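Local coordinates for protein CELL division inhibitor (Pyrococcus furiosus, PDB 1G3Q) that binds ADP with magnesium and probably hydrolyses ATP as a MinD-type regulator of cell division, at residues Ser6-Lys11 with Met152-Val157; Ser24-Asp29 with Lys228-Ile233; Thr42-Ser47 with Gly86-Glu91; Glu103-Leu108 with Asp113-Asp118. All coordinates share one frame; numbering follows the deposited sequence.

Strand 3-8 opens contact 1 and helix 16-29 opens contact 2. Contact 3 then opens at 42-47 and closes at 86-91, and contact 4 follows in series, turning back from 103-108 to 113-118. Both lie nested inside the two longer loops, which cross: 152-157 closes contact 1, and only near the C terminus does 228-233 close contact 2. Contacts 1 and 4 pack helices on one face of the central sheet through neighbouring strands, I7 N lying 2.9 Å from I117 O in a probable hydrogen bond. Contact 2 pairs helices on the other face, against F114 and L116, while contact 3 joins loops that follow strands 34-38 and 81-84.

Contact 1: residues Ser6-Lys11 with Met152-Val157; sequences SIVSGK and MKVGIV
V8, S9 and G10 meet V154 in a buried helix-on-sheet contact, near the C-terminal end of strand 3-8, which leads into the nucleotide-binding loop and against which helix 145-160 packs. V154 does nearly all the work on the helix side, and its two methyls divide the job. CG1 turns to the strand and meets V8 CG2 at 4.2 Å, the two valines lying alongside each other and running in opposite senses. CG2 goes to the turn instead, 3.8 Å from S9 O and 3.8 Å from G10 CA. This division follows from the first torsion of V154 (chi1 175°), which sets CG1 opposite the backbone N and CG2 opposite the carbonyl carbon. The CA atoms of G10 and V154 are 6.1 Å apart. The CB of S9 points away from the helix, and its OG is hydrogen-bonded to V140 O and to T14 OG1. G10, K11 and T14 belong to the GKGGTGKT sequence, the deviant Walker A loop of MinD-type ATPases. Polar links also tie this turn to helix 145-160, T151 OG1 bonding G10 N and S146 OG bonding K11 NZ. Around the valines, M131 of helix 125-131 touches both V8 and V154, L158 of helix 145-160 also reaches V8, and strand 136-141 runs beside strand 3-8, bonded to it through the backbones of S6 and V8.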
loop_
_atom_site.group_PDB
_atom_site.type_symbol
_atom_site.label_atom_id
_atom_site.label_comp_id
_atom_site.label_asym_id
_atom_site.label_seq_id
_atom_site.Cartn_x
_atom_site.Cartn_y
_atom_site.Cartn_z
ATOM N N SER A 6 0.357 6.449 -2.920
ATOM C CA SER A 6 0.775 5.217 -3.574
ATOM C C SER A 6 1.811 4.508 -2.704
ATOM O O SER A 6 2.808 5.108 -2.298
ATOM C CB SER A 6 1.376 5.518 -4.952
ATOM O OG SER A 6 0.418 6.117 -5.807
ATOM N N ILE A 7 1.560 3.235 -2.410
ATOM C CA ILE A 7 2.466 2.424 -1.598
ATOM C C ILE A 7 3.302 1.690 -2.637
ATOM O O ILE A 7 2.806 0.790 -3.309
ATOM C CB ILE A 7 1.684 1.410 -0.737
ATOM C CG1 ILE A 7 0.576 2.133 0.037
ATOM C CG2 ILE A 7 2.626 0.700 0.227
ATOM C CD1 ILE A 7 1.068 3.272 0.918
ATOM N N VAL A 8 4.571 2.067 -2.753
ATOM C CA VAL A 8 5.433 1.504 -3.791
ATOM C C VAL A 8 6.741 0.869 -3.346
ATOM O O VAL A 8 7.132 0.954 -2.183
ATOM C CB VAL A 8 5.781 2.605 -4.813
ATOM C CG1 VAL A 8 4.511 3.326 -5.249
ATOM C CG2 VAL A 8 6.756 3.606 -4.186
ATOM N N SER A 9 7.418 0.242 -4.303
ATOM C CA SER A 9 8.699 -0.401 -4.044
ATOM C C SER A 9 9.442 -0.727 -5.330
ATOM O O SER A 9 8.854 -0.768 -6.416
ATOM C CB SER A 9 8.503 -1.689 -3.248
ATOM O OG SER A 9 9.756 -2.277 -2.948
ATOM N N GLY A 10 10.743 -0.961 -5.197
ATOM C CA GLY A 10 11.553 -1.307 -6.347
ATOM C C GLY A 10 11.467 -2.798 -6.593
ATOM O O GLY A 10 11.702 -3.270 -7.704
ATOM N N LYS A 11 11.124 -3.546 -5.552
ATOM C CA LYS A 11 11.007 -4.995 -5.659
ATOM C C LYS A 11 9.733 -5.508 -5.004
ATOM O O LYS A 11 9.147 -4.841 -4.153
ATOM C CB LYS A 11 12.205 -5.681 -4.999
ATOM C CG LYS A 11 13.548 -5.383 -5.644
ATOM C CD LYS A 11 14.650 -6.182 -4.957
ATOM C CE LYS A 11 15.994 -5.987 -5.634
ATOM N NZ LYS A 11 17.055 -6.770 -4.940
ATOM N N MET A 152 14.773 3.559 -4.522
ATOM C CA MET A 152 15.175 4.953 -4.648
ATOM C C MET A 152 14.867 5.417 -6.066
ATOM O O MET A 152 14.298 6.489 -6.271
ATOM C CB MET A 152 16.672 5.087 -4.385
ATOM C CG MET A 152 17.201 6.503 -4.470
ATOM S SD MET A 152 19.000 6.500 -4.531
ATOM C CE MET A 152 19.373 5.426 -3.123
ATOM N N LYS A 153 15.246 4.596 -7.040
ATOM C CA LYS A 153 15.013 4.908 -8.444
ATOM C C LYS A 153 13.532 5.138 -8.720
ATOM O O LYS A 153 13.166 6.046 -9.469
ATOM C CB LYS A 153 15.540 3.779 -9.333
ATOM C CG LYS A 153 17.056 3.640 -9.320
ATOM C CD LYS A 153 17.516 2.550 -10.277
ATOM C CE LYS A 153 19.031 2.442 -10.309
ATOM N NZ LYS A 153 19.476 1.352 -11.223
ATOM N N VAL A 154 12.681 4.311 -8.121
ATOM C CA VAL A 154 11.246 4.456 -8.310
ATOM C C VAL A 154 10.818 5.809 -7.751
ATOM O O VAL A 154 10.046 6.531 -8.377
ATOM C CB VAL A 154 10.466 3.333 -7.587
ATOM C CG1 VAL A 154 8.971 3.577 -7.708
ATOM C CG2 VAL A 154 10.830 1.982 -8.188
ATOM N N GLY A 155 11.335 6.145 -6.573
ATOM C CA GLY A 155 11.003 7.414 -5.953
ATOM C C GLY A 155 11.378 8.587 -6.838
ATOM O O GLY A 155 10.619 9.551 -6.969
ATOM N N ILE A 156 12.555 8.507 -7.450
ATOM C CA ILE A 156 13.023 9.567 -8.333
ATOM C C ILE A 156 12.069 9.703 -9.515
ATOM O O ILE A 156 11.698 10.811 -9.900
ATOM C CB ILE A 156 14.448 9.269 -8.851
ATOM C CG1 ILE A 156 15.407 9.148 -7.664
ATOM C CG2 ILE A 156 14.909 10.375 -9.794
ATOM C CD1 ILE A 156 16.840 8.850 -8.050
ATOM N N VAL A 157 11.660 8.571 -10.080
ATOM C CA VAL A 157 10.739 8.582 -11.210
ATOM C C VAL A 157 9.423 9.239 -10.810
ATOM O O VAL A 157 8.929 10.132 -11.499
ATOM C CB VAL A 157 10.448 7.151 -11.717
ATOM C CG1 VAL A 157 9.330 7.183 -12.749
ATOM C CG2 VAL A 157 11.708 6.547 -12.327
#

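Contact 2: residues Ser24-Asp29 with Lys228-Ile233; sequences SVALGD and KLAEEI
L27 touches a flat group of A230, the peptide that carries its carbonyl: CD2 lies 3.7 Å from A230 O, standing to one side of the peptide plane. The other branch of L27 rests on a second flat group, with CD1 over the face of the F114 ring and 3.9 Å from its CG. I233 reaches the same ring from its rim, CG2 lying 3.8 Å from F114 CE1 and above the plane on the side that L27 occupies. This is helix-to-helix packing in the alpha-beta-alpha layered fold of a P-loop ATPase. Helix 16-29, which starts in the nucleotide-binding loop, lies beside the C-terminal helix 221-235, and both cover the face of the sheet to which F114 of strand 114-118 belongs. L27 sets its CG beside the backbone N (chi1 -72°), and its fork then divides between neighbours, CD1 to the sheet and CD2 to the partner helix. CD2 also meets A230 CB at 4.0 Å. No hydrogen bond joins the two segments; they meet through carbon contacts and the carbonyl of A230. Nearby, R3 NH1 bonds I233 O, linking the C-terminal helix to the start of strand 3-8. The small side chains let the helices approach until the CA atoms of L27 and A230 are 5.7 Å apart, and at this point two bare methyls meet, A26 CB and A230 CB, at 3.6 Å.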
loop_
_atom_site.group_PDB
_atom_site.type_symbol
_atom_site.label_atom_id
_atom_site.label_comp_id
_atom_site.label_asym_id
_atom_site.label_seq_id
_atom_site.Cartn_x
_atom_site.Cartn_y
_atom_site.Cartn_z
ATOM N N SER A 24 -3.886 1.227 6.663
ATOM C CA SER A 24 -5.309 1.502 6.487
ATOM C C SER A 24 -6.066 1.340 7.802
ATOM O O SER A 24 -6.843 2.216 8.200
ATOM C CB SER A 24 -5.926 0.553 5.454
ATOM O OG SER A 24 -5.466 0.831 4.146
ATOM N N VAL A 25 -5.848 0.208 8.465
ATOM C CA VAL A 25 -6.523 -0.078 9.722
ATOM C C VAL A 25 -6.086 0.887 10.825
ATOM O O VAL A 25 -6.915 1.348 11.613
ATOM C CB VAL A 25 -6.272 -1.539 10.173
ATOM C CG1 VAL A 25 -6.989 -1.812 11.489
ATOM C CG2 VAL A 25 -6.782 -2.510 9.101
ATOM N N ALA A 26 -4.792 1.192 10.879
ATOM C CA ALA A 26 -4.277 2.117 11.883
ATOM C C ALA A 26 -4.934 3.490 11.713
ATOM O O ALA A 26 -5.407 4.086 12.682
ATOM C CB ALA A 26 -2.759 2.239 11.764
ATOM N N LEU A 27 -4.966 3.991 10.481
ATOM C CA LEU A 27 -5.579 5.289 10.210
ATOM C C LEU A 27 -7.083 5.248 10.474
ATOM O O LEU A 27 -7.660 6.202 11.013
ATOM C CB LEU A 27 -5.313 5.715 8.761
ATOM C CG LEU A 27 -3.884 6.145 8.409
ATOM C CD1 LEU A 27 -3.756 6.298 6.901
ATOM C CD2 LEU A 27 -3.549 7.464 9.113
ATOM N N GLY A 28 -7.719 4.148 10.085
ATOM C CA GLY A 28 -9.145 4.020 10.306
ATOM C C GLY A 28 -9.450 4.046 11.791
ATOM O O GLY A 28 -10.462 4.596 12.226
ATOM N N ASP A 29 -8.558 3.453 12.575
ATOM C CA ASP A 29 -8.733 3.396 14.018
ATOM C C ASP A 29 -8.556 4.774 14.650
ATOM O O ASP A 29 -8.999 5.006 15.771
ATOM C CB ASP A 29 -7.745 2.396 14.623
ATOM C CG ASP A 29 -8.100 2.012 16.046
ATOM O OD1 ASP A 29 -9.304 1.821 16.331
ATOM O OD2 ASP A 29 -7.180 1.884 16.882
ATOM N N LYS A 228 2.618 4.009 14.936
ATOM C CA LYS A 228 3.490 5.180 14.874
ATOM C C LYS A 228 3.576 5.695 13.441
ATOM O O LYS A 228 3.584 6.904 13.212
ATOM C CB LYS A 228 4.893 4.844 15.391
ATOM C CG LYS A 228 4.942 4.579 16.889
ATOM C CD LYS A 228 6.371 4.433 17.388
ATOM C CE LYS A 228 6.405 4.187 18.895
ATOM N NZ LYS A 228 7.799 4.150 19.435
ATOM N N LEU A 229 3.632 4.779 12.477
ATOM C CA LEU A 229 3.687 5.180 11.075
ATOM C C LEU A 229 2.436 5.983 10.724
ATOM O O LEU A 229 2.517 7.014 10.054
ATOM C CB LEU A 229 3.773 3.958 10.151
ATOM C CG LEU A 229 3.706 4.321 8.657
ATOM C CD1 LEU A 229 4.936 5.149 8.280
ATOM C CD2 LEU A 229 3.634 3.064 7.801
ATOM N N ALA A 230 1.278 5.502 11.169
ATOM C CA ALA A 230 0.014 6.177 10.902
ATOM C C ALA A 230 0.057 7.592 11.469
ATOM O O ALA A 230 -0.427 8.535 10.849
ATOM C CB ALA A 230 -1.137 5.402 11.520
ATOM N N GLU A 231 0.640 7.727 12.656
ATOM C CA GLU A 231 0.761 9.027 13.302
ATOM C C GLU A 231 1.610 9.940 12.418
ATOM O O GLU A 231 1.238 11.083 12.152
ATOM C CB GLU A 231 1.420 8.873 14.675
ATOM C CG GLU A 231 1.291 10.096 15.570
ATOM C CD GLU A 231 2.120 9.984 16.836
ATOM O OE1 GLU A 231 2.186 8.873 17.409
ATOM O OE2 GLU A 231 2.699 11.006 17.263
ATOM N N GLU A 232 2.747 9.424 11.955
ATOM C CA GLU A 232 3.647 10.193 11.098
ATOM C C GLU A 232 2.989 10.619 9.789
ATOM O O GLU A 232 3.133 11.765 9.361
ATOM C CB GLU A 232 4.908 9.385 10.785
ATOM C CG GLU A 232 5.866 9.223 11.951
ATOM C CD GLU A 232 6.314 10.558 12.527
ATOM O OE1 GLU A 232 6.634 11.473 11.735
ATOM O OE2 GLU A 232 6.355 10.686 13.771
ATOM N N ILE A 233 2.279 9.694 9.149
ATOM C CA ILE A 233 1.601 9.986 7.891
ATOM C C ILE A 233 0.657 11.174 8.059
ATOM O O ILE A 233 0.595 12.055 7.197
ATOM C CB ILE A 233 0.788 8.761 7.393
ATOM C CG1 ILE A 233 1.739 7.624 7.012
ATOM C CG2 ILE A 233 -0.087 9.152 6.212
ATOM C CD1 ILE A 233 2.721 7.981 5.919
#

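Contact 3: residues Thr42-Ser47 with Gly86-Glu91; sequences TMANLS and GAVDWE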
loop_
_atom_site.group_PDB
_atom_site.type_symbol
_atom_site.label_atom_id
_atom_site.label_comp_id
_atom_site.label_asym_id
_atom_site.label_seq_id
_atom_site.Cartn_x
_atom_site.Cartn_y
_atom_site.Cartn_z
ATOM N N THR A 42 -2.033 -8.029 -11.326
ATOM C CA THR A 42 -1.674 -9.424 -11.597
ATOM C C THR A 42 -1.531 -10.281 -10.347
ATOM O O THR A 42 -1.421 -11.507 -10.444
ATOM C CB THR A 42 -0.354 -9.535 -12.392
ATOM O OG1 THR A 42 0.725 -9.042 -11.592
ATOM C CG2 THR A 42 -0.431 -8.732 -13.685
ATOM N N MET A 43 -1.533 -9.645 -9.178
ATOM C CA MET A 43 -1.395 -10.366 -7.914
ATOM C C MET A 43 -2.286 -9.733 -6.848
ATOM O O MET A 43 -1.794 -9.199 -5.862
ATOM C CB MET A 43 0.064 -10.326 -7.441
ATOM C CG MET A 43 1.061 -10.923 -8.425
ATOM S SD MET A 43 0.874 -12.712 -8.645
ATOM C CE MET A 43 1.996 -13.308 -7.375
ATOM N N ALA A 44 -3.597 -9.792 -7.053
ATOM C CA ALA A 44 -4.536 -9.203 -6.106
ATOM C C ALA A 44 -4.529 -9.968 -4.788
ATOM O O ALA A 44 -4.936 -11.125 -4.743
ATOM C CB ALA A 44 -5.936 -9.196 -6.702
ATOM N N ASN A 45 -4.055 -9.320 -3.724
ATOM C CA ASN A 45 -3.989 -9.937 -2.397
ATOM C C ASN A 45 -4.615 -9.057 -1.311
ATOM O O ASN A 45 -5.034 -9.555 -0.273
ATOM C CB ASN A 45 -2.530 -10.193 -1.984
ATOM C CG ASN A 45 -1.834 -11.219 -2.855
ATOM O OD1 ASN A 45 -2.264 -12.370 -2.949
ATOM N ND2 ASN A 45 -0.741 -10.810 -3.492
ATOM N N LEU A 46 -4.669 -7.750 -1.556
ATOM C CA LEU A 46 -5.181 -6.799 -0.570
ATOM C C LEU A 46 -6.520 -7.133 0.086
ATOM O O LEU A 46 -6.618 -7.167 1.310
ATOM C CB LEU A 46 -5.249 -5.401 -1.178
ATOM C CG LEU A 46 -5.588 -4.278 -0.197
ATOM C CD1 LEU A 46 -4.528 -4.207 0.901
ATOM C CD2 LEU A 46 -5.663 -2.957 -0.956
ATOM N N SER A 47 -7.546 -7.370 -0.721
ATOM C CA SER A 47 -8.870 -7.687 -0.190
ATOM C C SER A 47 -8.829 -8.878 0.771
ATOM O O SER A 47 -9.445 -8.851 1.838
ATOM C CB SER A 47 -9.837 -7.982 -1.339
ATOM O OG SER A 47 -11.184 -7.958 -0.900
ATOM N N GLY A 86 -9.314 -6.407 -5.928
ATOM C CA GLY A 86 -8.910 -6.818 -7.257
ATOM C C GLY A 86 -9.336 -8.261 -7.463
ATOM O O GLY A 86 -9.454 -9.016 -6.497
ATOM N N ALA A 87 -9.591 -8.644 -8.709
ATOM C CA ALA A 87 -9.985 -10.015 -9.008
ATOM C C ALA A 87 -8.707 -10.838 -9.091
ATOM O O ALA A 87 -7.631 -10.290 -9.333
ATOM C CB ALA A 87 -10.740 -10.073 -10.343
ATOM N N VAL A 88 -8.816 -12.148 -8.880
ATOM C CA VAL A 88 -7.641 -13.010 -8.949
ATOM C C VAL A 88 -7.550 -13.805 -10.253
ATOM O O VAL A 88 -6.454 -14.172 -10.677
ATOM C CB VAL A 88 -7.600 -14.021 -7.773
ATOM C CG1 VAL A 88 -7.520 -13.281 -6.437
ATOM C CG2 VAL A 88 -8.827 -14.912 -7.815
ATOM N N ASP A 89 -8.687 -14.067 -10.894
ATOM C CA ASP A 89 -8.683 -14.861 -12.127
ATOM C C ASP A 89 -8.015 -14.163 -13.308
ATOM O O ASP A 89 -8.136 -12.953 -13.485
ATOM C CB ASP A 89 -10.108 -15.291 -12.492
ATOM C CG ASP A 89 -11.003 -14.126 -12.832
ATOM O OD1 ASP A 89 -11.242 -13.889 -14.039
ATOM O OD2 ASP A 89 -11.460 -13.445 -11.893
ATOM N N TRP A 90 -7.313 -14.948 -14.121
ATOM C CA TRP A 90 -6.580 -14.419 -15.265
ATOM C C TRP A 90 -7.402 -13.649 -16.292
ATOM O O TRP A 90 -6.921 -12.665 -16.855
ATOM C CB TRP A 90 -5.827 -15.549 -15.971
ATOM C CG TRP A 90 -4.812 -15.045 -16.941
ATOM C CD1 TRP A 90 -4.816 -15.218 -18.298
ATOM C CD2 TRP A 90 -3.639 -14.285 -16.635
ATOM N NE1 TRP A 90 -3.714 -14.611 -18.852
ATOM C CE2 TRP A 90 -2.973 -14.033 -17.856
ATOM C CE3 TRP A 90 -3.081 -13.794 -15.444
ATOM C CZ2 TRP A 90 -1.777 -13.310 -17.923
ATOM C CZ3 TRP A 90 -1.891 -13.075 -15.512
ATOM C CH2 TRP A 90 -1.252 -12.842 -16.745
ATOM N N GLU A 91 -8.626 -14.096 -16.556
ATOM C CA GLU A 91 -9.470 -13.409 -17.531
ATOM C C GLU A 91 -9.673 -11.961 -17.082
ATOM O O GLU A 91 -9.596 -11.031 -17.894
ATOM C CB GLU A 91 -10.817 -14.123 -17.662
ATOM C CG GLU A 91 -11.761 -13.537 -18.707
ATOM C CD GLU A 91 -11.175 -13.509 -20.117
ATOM O OE1 GLU A 91 -10.296 -14.339 -20.442
ATOM O OE2 GLU A 91 -11.615 -12.655 -20.912
HETATM O O HOH W 1 -7.778 -7.565 -3.604
#
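V88 meets A44 through one branch, CG1, which its CB carries to the backbone of the opposite loop. The first torsion (chi1 -62°) places CG1 beside its own backbone N and anti to the carbonyl carbon, and this methyl makes the contact, 3.8 Å from A44 O, with A44 CB a little farther off at 4.4 Å. A44 answers with a single methyl directed at the chain of 86-91. Its CB sits against two successive carbonyls, 3.3 Å from A87 O and 3.5 Å from G86 O. The first of these oxygens is buried by the contact and finds no hydrogen-bond partner in the model, a polar atom pressed against carbon. Farther along, one water joins the backbones: it accepts from S47 N, at 2.9 Å, and from G86 N, at 3.0 Å. D89 caps the next helix, its OD1 bonding H92 N. These loops leave strands 34-38 and 81-84, neighbours in the parallel part of the sheet, at their C-terminal ends, where P-loop ATPases bind nucleotide. D40 is nearby, a magnesium ligand in another structure of this protein though not in this model, and 42-47 is consistent with the first switch region of the family.

Contact 4: residues Glu103-Leu108 with Asp113-Asp118; sequences EVIKSL and DFILID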
loop_
_atom_site.group_PDB
_atom_site.type_symbol
_atom_site.label_atom_id
_atom_site.label_comp_id
_atom_site.label_asym_id
_atom_site.label_seq_id
_atom_site.Cartn_x
_atom_site.Cartn_y
_atom_site.Cartn_z
ATOM N N GLU A 103 -7.573 7.768 -13.636
ATOM C CA GLU A 103 -8.872 8.429 -13.692
ATOM C C GLU A 103 -9.878 7.787 -12.739
ATOM O O GLU A 103 -10.661 8.483 -12.091
ATOM C CB GLU A 103 -9.422 8.427 -15.126
ATOM C CG GLU A 103 -9.698 7.054 -15.724
ATOM C CD GLU A 103 -9.992 7.117 -17.220
ATOM O OE1 GLU A 103 -9.131 7.614 -17.981
ATOM O OE2 GLU A 103 -11.081 6.669 -17.635
ATOM N N VAL A 104 -9.849 6.462 -12.640
ATOM C CA VAL A 104 -10.773 5.760 -11.755
ATOM C C VAL A 104 -10.529 6.095 -10.287
ATOM O O VAL A 104 -11.450 6.463 -9.563
ATOM C CB VAL A 104 -10.668 4.232 -11.924
ATOM C CG1 VAL A 104 -11.534 3.535 -10.880
ATOM C CG2 VAL A 104 -11.116 3.834 -13.321
ATOM N N ILE A 105 -9.285 5.965 -9.848
ATOM C CA ILE A 105 -8.950 6.238 -8.458
ATOM C C ILE A 105 -9.191 7.693 -8.064
ATOM O O ILE A 105 -9.861 7.973 -7.071
ATOM C CB ILE A 105 -7.484 5.858 -8.171
ATOM C CG1 ILE A 105 -7.319 4.345 -8.336
ATOM C CG2 ILE A 105 -7.085 6.305 -6.764
ATOM C CD1 ILE A 105 -5.898 3.840 -8.155
ATOM N N LYS A 106 -8.662 8.619 -8.852
ATOM C CA LYS A 106 -8.816 10.033 -8.549
ATOM C C LYS A 106 -10.267 10.504 -8.467
ATOM O O LYS A 106 -10.560 11.491 -7.799
ATOM C CB LYS A 106 -8.023 10.860 -9.565
ATOM C CG LYS A 106 -6.527 10.556 -9.502
ATOM C CD LYS A 106 -5.698 11.457 -10.408
ATOM C CE LYS A 106 -4.212 11.201 -10.195
ATOM N NZ LYS A 106 -3.352 12.175 -10.919
ATOM N N SER A 107 -11.178 9.792 -9.123
ATOM C CA SER A 107 -12.590 10.164 -9.088
ATOM C C SER A 107 -13.208 9.894 -7.713
ATOM O O SER A 107 -14.329 10.315 -7.438
ATOM C CB SER A 107 -13.376 9.383 -10.142
ATOM O OG SER A 107 -13.503 8.017 -9.771
ATOM N N LEU A 108 -12.474 9.191 -6.856
ATOM C CA LEU A 108 -12.957 8.854 -5.516
ATOM C C LEU A 108 -12.358 9.765 -4.446
ATOM O O LEU A 108 -12.695 9.659 -3.268
ATOM C CB LEU A 108 -12.596 7.404 -5.190
ATOM C CG LEU A 108 -13.218 6.324 -6.078
ATOM C CD1 LEU A 108 -12.499 5.004 -5.864
ATOM C CD2 LEU A 108 -14.702 6.200 -5.761
ATOM N N ASP A 113 -10.661 10.268 3.298
ATOM C CA ASP A 113 -9.602 11.088 3.872
ATOM C C ASP A 113 -8.274 10.572 3.333
ATOM O O ASP A 113 -7.344 11.342 3.085
ATOM C CB ASP A 113 -9.602 10.986 5.398
ATOM C CG ASP A 113 -10.821 11.623 6.019
ATOM O OD1 ASP A 113 -11.202 12.715 5.557
ATOM O OD2 ASP A 113 -11.387 11.046 6.968
ATOM N N PHE A 114 -8.203 9.256 3.155
ATOM C CA PHE A 114 -7.010 8.600 2.643
ATOM C C PHE A 114 -7.378 7.499 1.660
ATOM O O PHE A 114 -8.304 6.721 1.900
ATOM C CB PHE A 114 -6.213 7.960 3.784
ATOM C CG PHE A 114 -5.455 8.938 4.629
ATOM C CD1 PHE A 114 -4.193 9.383 4.238
ATOM C CD2 PHE A 114 -5.998 9.415 5.817
ATOM C CE1 PHE A 114 -3.480 10.290 5.023
ATOM C CE2 PHE A 114 -5.295 10.321 6.608
ATOM C CZ PHE A 114 -4.033 10.759 6.210
ATOM N N ILE A 115 -6.663 7.453 0.545
ATOM C CA ILE A 115 -6.859 6.400 -0.438
ATOM C C ILE A 115 -5.458 5.825 -0.564
ATOM O O ILE A 115 -4.546 6.483 -1.067
ATOM C CB ILE A 115 -7.347 6.940 -1.802
ATOM C CG1 ILE A 115 -8.735 7.569 -1.641
ATOM C CG2 ILE A 115 -7.400 5.801 -2.823
ATOM C CD1 ILE A 115 -9.354 8.076 -2.932
ATOM N N LEU A 116 -5.272 4.609 -0.068
ATOM C CA LEU A 116 -3.957 3.987 -0.117
ATOM C C LEU A 116 -3.931 2.953 -1.235
ATOM O O LEU A 116 -4.691 1.986 -1.211
ATOM C CB LEU A 116 -3.643 3.343 1.235
ATOM C CG LEU A 116 -3.871 4.266 2.443
ATOM C CD1 LEU A 116 -3.514 3.532 3.734
ATOM C CD2 LEU A 116 -3.014 5.529 2.300
ATOM N N ILE A 117 -3.057 3.167 -2.215
ATOM C CA ILE A 117 -2.964 2.265 -3.356
ATOM C C ILE A 117 -1.836 1.248 -3.234
ATOM O O ILE A 117 -0.658 1.606 -3.232
ATOM C CB ILE A 117 -2.746 3.041 -4.675
ATOM C CG1 ILE A 117 -3.730 4.209 -4.779
ATOM C CG2 ILE A 117 -2.928 2.097 -5.857
ATOM C CD1 ILE A 117 -3.369 5.217 -5.875
ATOM N N ASP A 118 -2.211 -0.021 -3.132
ATOM C CA ASP A 118 -1.252 -1.116 -3.049
ATOM C C ASP A 118 -0.787 -1.307 -4.491
ATOM O O ASP A 118 -1.562 -1.733 -5.345
ATOM C CB ASP A 118 -1.958 -2.377 -2.543
ATOM C CG ASP A 118 -1.007 -3.538 -2.318
ATOM O OD1 ASP A 118 0.218 -3.377 -2.526
ATOM O OD2 ASP A 118 -1.500 -4.619 -1.924
#
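I105 CG2 is the bump here, a methyl seated against both I115 CG2 and I117 CD1 of strand 114-118. The two strand residues stand on the same face of the sheet, two positions apart, with L116 turned to the other face. I105 CG2 rests on I115 CG2 at 4.0 Å, the two isoleucines slipping past each other in opposite directions, and lies equally close to I117 CD1. The long branch of I105 continues to I117. CG1 lies beside the backbone N (chi1 -65°) and the chain is extended beyond it (chi2 177°), which carries CD1 out to meet I117 CD1 tip to tip at 3.7 Å, with I117 CG1 and CG2 just behind. Helix 101-106 and strand 114-118 form the returning half of a beta-alpha-beta crossover: the chain leaves parallel strand 81-84, passes through helices 90-95 and 101-106, and re-enters the sheet on the far side of strand 34-38. I115 CD1 is a second bump, packed against the chain at L108, just beyond the helical residues, 3.7 Å from L108 O and 4.0 Å from L108 CB. The chain there is held by S107 OG, which donates to V104 O at 2.6 Å from 26° off the carbonyl plane, and by L108 N, bonded to I105 O. V37 of strand 34-38 touches both I105 and I115, and L35 lies against L108. At the far end of the strand D118 bonds T17 OG1 through OD2; it has been seen elsewhere to coordinate a magnesium ion, one not bound to it here.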